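Local coordinates for uncharacterized protein (Bacteroides caccae, PDB 3NO2) that is of unknown function but folds as a six-bladed beta-propeller, a single chain whose blades are antiparallel four-stranded sheets, at residues 80-85 with 90-95; 7-12 with 18-23. One frame throughout, in Å; residues are numbered along the deposited sequence. Where two conformers were deposited one is given.

Overall arrangement
Both contacts are antiparallel hairpins in a six-bladed beta-propeller, two blades apart around the ring. Interaction 2 comes first along the chain. It pairs strands 6-10 and 16-21, in the blade completed by strand 270-274 from the far end of the chain, the closure that locks many propellers into a ring. Interaction 1 pairs strands 78-84 and 90-95; the blade built from residues 41-72 lies between. The centres of interactions 1 and 2 are about 19 Å apart, and the nearest atoms of interactions 1 and 2 are about 7 Å apart, without touching. Glu-38 bridges that gap: one carboxylate oxygen bonds Ser-12 and the other Gln-80. The two hairpins therefore meet, through a third residue, in one polar network.

Interaction 1: residues 80-85 with 90-95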
loop_
_atom_site.group_PDB
_atom_site.type_symbol
_atom_site.label_atom_id
_atom_site.label_comp_id
_atom_site.label_asym_id
_atom_site.label_seq_id
_atom_site.Cartn_x
_atom_site.Cartn_y
_atom_site.Cartn_z
ATOM N N GLN A 80 4.394 -8.915 -0.695
ATOM C CA GLN A 80 3.262 -8.009 -0.600
ATOM C C GLN A 80 3.644 -6.542 -0.456
ATOM O O GLN A 80 2.770 -5.707 -0.668
ATOM C CB GLN A 80 2.335 -8.386 0.548
ATOM C CG GLN A 80 1.660 -9.744 0.400
ATOM C CD GLN A 80 0.472 -9.779 -0.517
ATOM O OE1 GLN A 80 0.149 -8.820 -1.188
ATOM N NE2 GLN A 80 -0.173 -10.934 -0.581
ATOM N N THR A 81 4.894 -6.216 -0.103
ATOM C CA THR A 81 5.401 -4.866 -0.042
ATOM C C THR A 81 6.257 -4.573 -1.248
ATOM O O THR A 81 7.081 -5.390 -1.641
ATOM C CB THR A 81 6.291 -4.693 1.213
ATOM O OG1 THR A 81 5.535 -4.861 2.422
ATOM C CG2 THR A 81 6.987 -3.337 1.275
ATOM N N ALA A 82 6.103 -3.375 -1.794
ATOM C CA ALA A 82 6.979 -2.865 -2.856
ATOM C C ALA A 82 6.818 -1.337 -2.899
ATOM O O ALA A 82 5.796 -0.852 -3.370
ATOM C CB ALA A 82 6.641 -3.500 -4.175
ATOM N N ARG A 83 7.804 -0.588 -2.425
ATOM C CA ARG A 83 7.761 0.877 -2.415
ATOM C C ARG A 83 9.129 1.418 -2.794
ATOM O O ARG A 83 10.139 0.723 -2.749
ATOM C CB ARG A 83 7.310 1.426 -1.061
ATOM C CG ARG A 83 8.307 1.139 0.047
ATOM C CD ARG A 83 7.973 1.843 1.327
ATOM N NE ARG A 83 6.732 1.386 1.915
ATOM C CZ ARG A 83 5.601 2.074 1.973
ATOM N NH1 ARG A 83 5.524 3.296 1.478
ATOM N NH2 ARG A 83 4.567 1.552 2.584
ATOM N N ILE A 84 9.155 2.693 -3.173
ATOM C CA ILE A 84 10.390 3.446 -3.354
ATOM C C ILE A 84 10.585 4.334 -2.142
ATOM O O ILE A 84 9.689 5.134 -1.782
ATOM C CB ILE A 84 10.349 4.245 -4.649
ATOM C CG1 ILE A 84 10.172 3.324 -5.860
ATOM C CG2 ILE A 84 11.607 5.150 -4.754
ATOM C CD1 ILE A 84 11.327 2.355 -6.158
ATOM N N LEU A 85 11.721 4.160 -1.479
ATOM C CA LEU A 85 12.056 4.924 -0.309
ATOM C C LEU A 85 12.492 6.355 -0.706
ATOM O O LEU A 85 12.829 6.610 -1.859
ATOM C CB LEU A 85 13.227 4.256 0.401
ATOM C CG LEU A 85 12.940 2.870 0.976
ATOM C CD1 LEU A 85 14.228 2.253 1.469
ATOM C CD2 LEU A 85 11.864 2.946 2.085
ATOM N N ALA A 90 14.539 0.738 -3.607
ATOM C CA ALA A 90 13.296 -0.007 -3.408
ATOM C C ALA A 90 13.308 -0.754 -2.103
ATOM O O ALA A 90 14.379 -1.182 -1.628
ATOM C CB ALA A 90 13.091 -1.029 -4.543
ATOM N N LEU A 91 12.131 -0.884 -1.501
ATOM C CA LEU A 91 11.903 -1.709 -0.321
ATOM C C LEU A 91 10.866 -2.732 -0.786
ATOM O O LEU A 91 9.777 -2.370 -1.300
ATOM C CB LEU A 91 11.346 -0.893 0.853
ATOM C CG LEU A 91 11.087 -1.630 2.180
ATOM C CD1 LEU A 91 12.379 -1.906 2.944
ATOM C CD2 LEU A 91 10.126 -0.851 3.086
ATOM N N VAL A 92 11.186 -4.019 -0.639
ATOM C CA VAL A 92 10.226 -5.094 -0.893
ATOM C C VAL A 92 10.186 -6.019 0.301
ATOM O O VAL A 92 11.124 -6.063 1.097
ATOM C CB VAL A 92 10.537 -5.858 -2.170
ATOM C CG1 VAL A 92 10.533 -4.927 -3.417
ATOM C CG2 VAL A 92 11.861 -6.661 -2.067
ATOM N N ALA A 93 9.145 -6.813 0.465
ATOM C CA ALA A 93 9.055 -7.714 1.604
ATOM C C ALA A 93 8.074 -8.846 1.340
ATOM O O ALA A 93 7.042 -8.623 0.707
ATOM C CB ALA A 93 8.658 -6.972 2.921
ATOM N N TRP A 94 8.385 -10.019 1.899
ATOM C CA TRP A 94 7.508 -11.161 1.832
ATOM C C TRP A 94 7.100 -11.666 3.201
ATOM O O TRP A 94 7.880 -11.759 4.152
ATOM C CB TRP A 94 8.064 -12.289 0.950
ATOM C CG TRP A 94 9.241 -13.069 1.428
ATOM C CD1 TRP A 94 9.303 -13.991 2.432
ATOM C CD2 TRP A 94 10.555 -13.043 0.841
ATOM N NE1 TRP A 94 10.561 -14.527 2.514
ATOM C CE2 TRP A 94 11.340 -13.972 1.535
ATOM C CE3 TRP A 94 11.116 -12.336 -0.216
ATOM C CZ2 TRP A 94 12.682 -14.201 1.205
ATOM C CZ3 TRP A 94 12.464 -12.591 -0.563
ATOM C CH2 TRP A 94 13.207 -13.496 0.170
ATOM N N CYS A 95 5.819 -12.027 3.279
ATOM C CA CYS A 95 5.258 -12.789 4.369
ATOM C C CYS A 95 5.773 -14.201 4.310
ATOM O O CYS A 95 5.914 -14.767 3.214
ATOM C CB CYS A 95 3.736 -12.812 4.255
ATOM S SG CYS A 95 3.026 -11.114 4.140
#
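Arg-83 and Leu-91 stand side by side on one face of an antiparallel ladder, pointing the same way. With CG in the crowded position between backbone N and carbonyl carbon (chi1 66°), the arginine begins along its neighbour: from CB the chain steps to CG, 3.7 Å from Leu-91 CB, and then to CD, 3.9 Å from Leu-91 CD2 in one of that leucine's two conformers. A bend about the CG-CD bond carries the guanidinium onward; Leu-91 CD2 lies at its edge, near its plane, while NE bonds the carbonyl of Ile-130. Arginine suits this place because its methylenes pack on leucine while its polar end serves the next blade. The backbones of the pair exchange two bonds, Arg-83 N to Leu-91 O at 2.9 Å and Leu-91 N to Arg-83 O at 2.8 Å.

Further along, regularity breaks in a classic beta bulge: Gln-80 and Thr-81 both face Ala-93, whose O receives Gln-80 N at 3.0 Å and, weakly, Thr-81 N. Ala-93 is small enough for Thr-81 CB to come within 3.7 Å of its CB, while Thr-81 OG1 bonds Arg-128 O and Ile-130 N.

Strand 78-84 is an end strand of its four-stranded blade, with 90-95 next and then 99-104. Ala-82, Ile-84 and Ala-90 turn the other face toward Leu-51 of strand 50-53, whereas Arg-83 and Leu-85 touch strand 131-132, so the hairpin is packed between two blades.

Interaction 2: residues 7-12 with 18-23; sequences LLVGGS and AIINKD
Val-9 and Ile-20 cross at about a right angle on one face of the hairpin, with Val-9 CG2 3.8 Å from Ile-20 CD1. This is the tight part of the contact. Val-9 CG2 occupies the slot between its own backbone N and carbonyl carbon, a placement that also brings it 4.2 Å from Ala-18 CB; the small alanine leaves room for the branched valine. On the other face Leu-8 and Ile-19 form a non-hydrogen-bonded pair, in which Leu-8 CD1 leans to 3.8 Å from Ile-19 CG1. Holding CG opposite the backbone N (chi1 176°) helps turn the leucine tip back over the neighbouring strand.

The backbone is gripped at the two hydrogen-bonded pairs. Leu-7 N gives a bond of 2.8 Å to Ile-20 O, and Ile-20 N returns one to Leu-7 O. Two residues along, Val-9 N reaches Ala-18 O at 2.9 Å and Ala-18 N is 3.0 Å from Val-9 O. The short strand segments lie 138° apart in direction, well twisted from strict antiparallel.

Beyond these pairs the contact thins. Residues 10-12 do not touch residues 18-23; the Gly-10 backbone bonds Ser-269 and Thr-270, and Ser-12 bonds Glu-38 and Trp-231. At the opposite end the exposed Asp-23 stands clear of residues 7-12. Between tight and loose lies Lys-22, whose CB rests 4.0 Å from Leu-7 CD1 before its extended chain leads away to a salt bridge with Glu-248, a hydrogen bond to Tyr-227 and a cation-pi contact with Trp-257.

The chemistry is thus divided. Backbone bonds fix the pairing, within a sheet flanked by strands 26-32 and 270-274; Leu-7 and Ile-20 pack on Trp-257 and Leu-259, and Ile-19 meets Arg-63. The charge of buried Lys-22 is probably balanced by Glu-248, tying the closure blade to its neighbour.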
loop_
_atom_site.group_PDB
_atom_site.type_symbol
_atom_site.label_atom_id
_atom_site.label_comp_id
_atom_site.label_asym_id
_atom_site.label_seq_id
_atom_site.Cartn_x
_atom_site.Cartn_y
_atom_site.Cartn_z
ATOM N N LEU A 7 -1.711 8.591 -12.248
ATOM C CA LEU A 7 -1.771 7.741 -11.055
ATOM C C LEU A 7 -1.577 6.300 -11.447
ATOM O O LEU A 7 -2.322 5.755 -12.249
ATOM C CB LEU A 7 -3.106 7.897 -10.344
ATOM C CG LEU A 7 -3.418 9.304 -9.883
ATOM C CD1 LEU A 7 -4.926 9.414 -9.496
ATOM C CD2 LEU A 7 -2.526 9.783 -8.755
ATOM N N LEU A 8 -0.549 5.700 -10.902
ATOM C CA LEU A 8 -0.270 4.260 -11.036
ATOM C C LEU A 8 -1.114 3.542 -9.969
ATOM O O LEU A 8 -1.057 3.922 -8.810
ATOM C CB LEU A 8 1.217 3.984 -10.840
ATOM C CG LEU A 8 1.707 2.547 -10.857
ATOM C CD1 LEU A 8 1.518 1.901 -12.233
ATOM C CD2 LEU A 8 3.159 2.469 -10.372
ATOM N N VAL A 9 -1.858 2.542 -10.361
ATOM C CA VAL A 9 -2.785 1.827 -9.437
ATOM C C VAL A 9 -2.713 0.321 -9.670
ATOM O O VAL A 9 -2.386 -0.169 -10.769
ATOM C CB VAL A 9 -4.255 2.292 -9.583
ATOM C CG1 VAL A 9 -4.389 3.753 -9.103
ATOM C CG2 VAL A 9 -4.809 2.143 -11.015
ATOM N N GLY A 10 -3.114 -0.413 -8.640
ATOM C CA GLY A 10 -3.272 -1.829 -8.715
ATOM C C GLY A 10 -4.146 -2.286 -7.570
ATOM O O GLY A 10 -4.533 -1.475 -6.702
ATOM N N GLY A 11 -4.475 -3.556 -7.502
ATOM C CA GLY A 11 -5.227 -4.074 -6.377
ATOM C C GLY A 11 -5.464 -5.535 -6.409
ATOM O O GLY A 11 -5.523 -6.158 -7.492
ATOM N N SER A 12 -5.686 -6.116 -5.229
ATOM C CA SER A 12 -6.009 -7.505 -5.110
ATOM C C SER A 12 -7.294 -7.763 -5.882
ATOM O O SER A 12 -8.271 -7.006 -5.759
ATOM C CB SER A 12 -6.194 -7.837 -3.639
ATOM O OG SER A 12 -6.518 -9.200 -3.485
ATOM N N ALA A 18 -2.297 -0.416 -13.775
ATOM C CA ALA A 18 -2.730 0.581 -14.726
ATOM C C ALA A 18 -2.209 1.938 -14.362
ATOM O O ALA A 18 -1.905 2.213 -13.198
ATOM C CB ALA A 18 -4.268 0.592 -14.849
ATOM N N ILE A 19 -2.139 2.828 -15.356
ATOM C CA ILE A 19 -1.891 4.240 -15.129
ATOM C C ILE A 19 -3.103 5.004 -15.628
ATOM O O ILE A 19 -3.600 4.766 -16.742
ATOM C CB ILE A 19 -0.617 4.762 -15.828
ATOM C CG1 ILE A 19 0.595 4.029 -15.250
ATOM C CG2 ILE A 19 -0.486 6.312 -15.656
ATOM C CD1 ILE A 19 1.897 4.220 -16.043
ATOM N N ILE A 20 -3.624 5.872 -14.766
ATOM C CA ILE A 20 -4.839 6.646 -15.009
ATOM C C ILE A 20 -4.440 8.125 -15.093
ATOM O O ILE A 20 -3.693 8.647 -14.266
ATOM C CB ILE A 20 -5.833 6.406 -13.879
ATOM C CG1 ILE A 20 -6.302 4.933 -13.942
ATOM C CG2 ILE A 20 -7.052 7.353 -13.968
ATOM C CD1 ILE A 20 -7.180 4.459 -12.771
ATOM N N ASN A 21 -4.970 8.799 -16.113
ATOM C CA ASN A 21 -4.921 10.263 -16.172
ATOM C C ASN A 21 -5.966 10.791 -15.198
ATOM O O ASN A 21 -7.156 10.499 -15.337
ATOM C CB ASN A 21 -5.241 10.702 -17.617
ATOM C CG ASN A 21 -5.330 12.212 -17.791
ATOM O OD1 ASN A 21 -5.853 12.928 -16.955
ATOM N ND2 ASN A 21 -4.797 12.707 -18.941
ATOM N N LYS A 22 -5.513 11.424 -14.133
ATOM C CA LYS A 22 -6.412 11.834 -13.053
ATOM C C LYS A 22 -7.557 12.744 -13.559
ATOM O O LYS A 22 -8.703 12.606 -13.140
ATOM C CB LYS A 22 -5.643 12.531 -11.956
ATOM C CG LYS A 22 -6.501 12.943 -10.767
ATOM C CD LYS A 22 -5.742 13.732 -9.704
ATOM C CE LYS A 22 -6.630 14.062 -8.539
ATOM N NZ LYS A 22 -5.907 14.825 -7.487
ATOM N N ASP A 23 -7.220 13.661 -14.433
ATOM C CA ASP A 23 -8.161 14.660 -14.904
ATOM C C ASP A 23 -9.242 14.062 -15.772
ATOM O O ASP A 23 -10.424 14.363 -15.576
ATOM C CB ASP A 23 -7.433 15.728 -15.719
ATOM C CG ASP A 23 -6.572 16.655 -14.859
ATOM O OD1 ASP A 23 -6.661 16.637 -13.607
ATOM O OD2 ASP A 23 -5.830 17.447 -15.465
#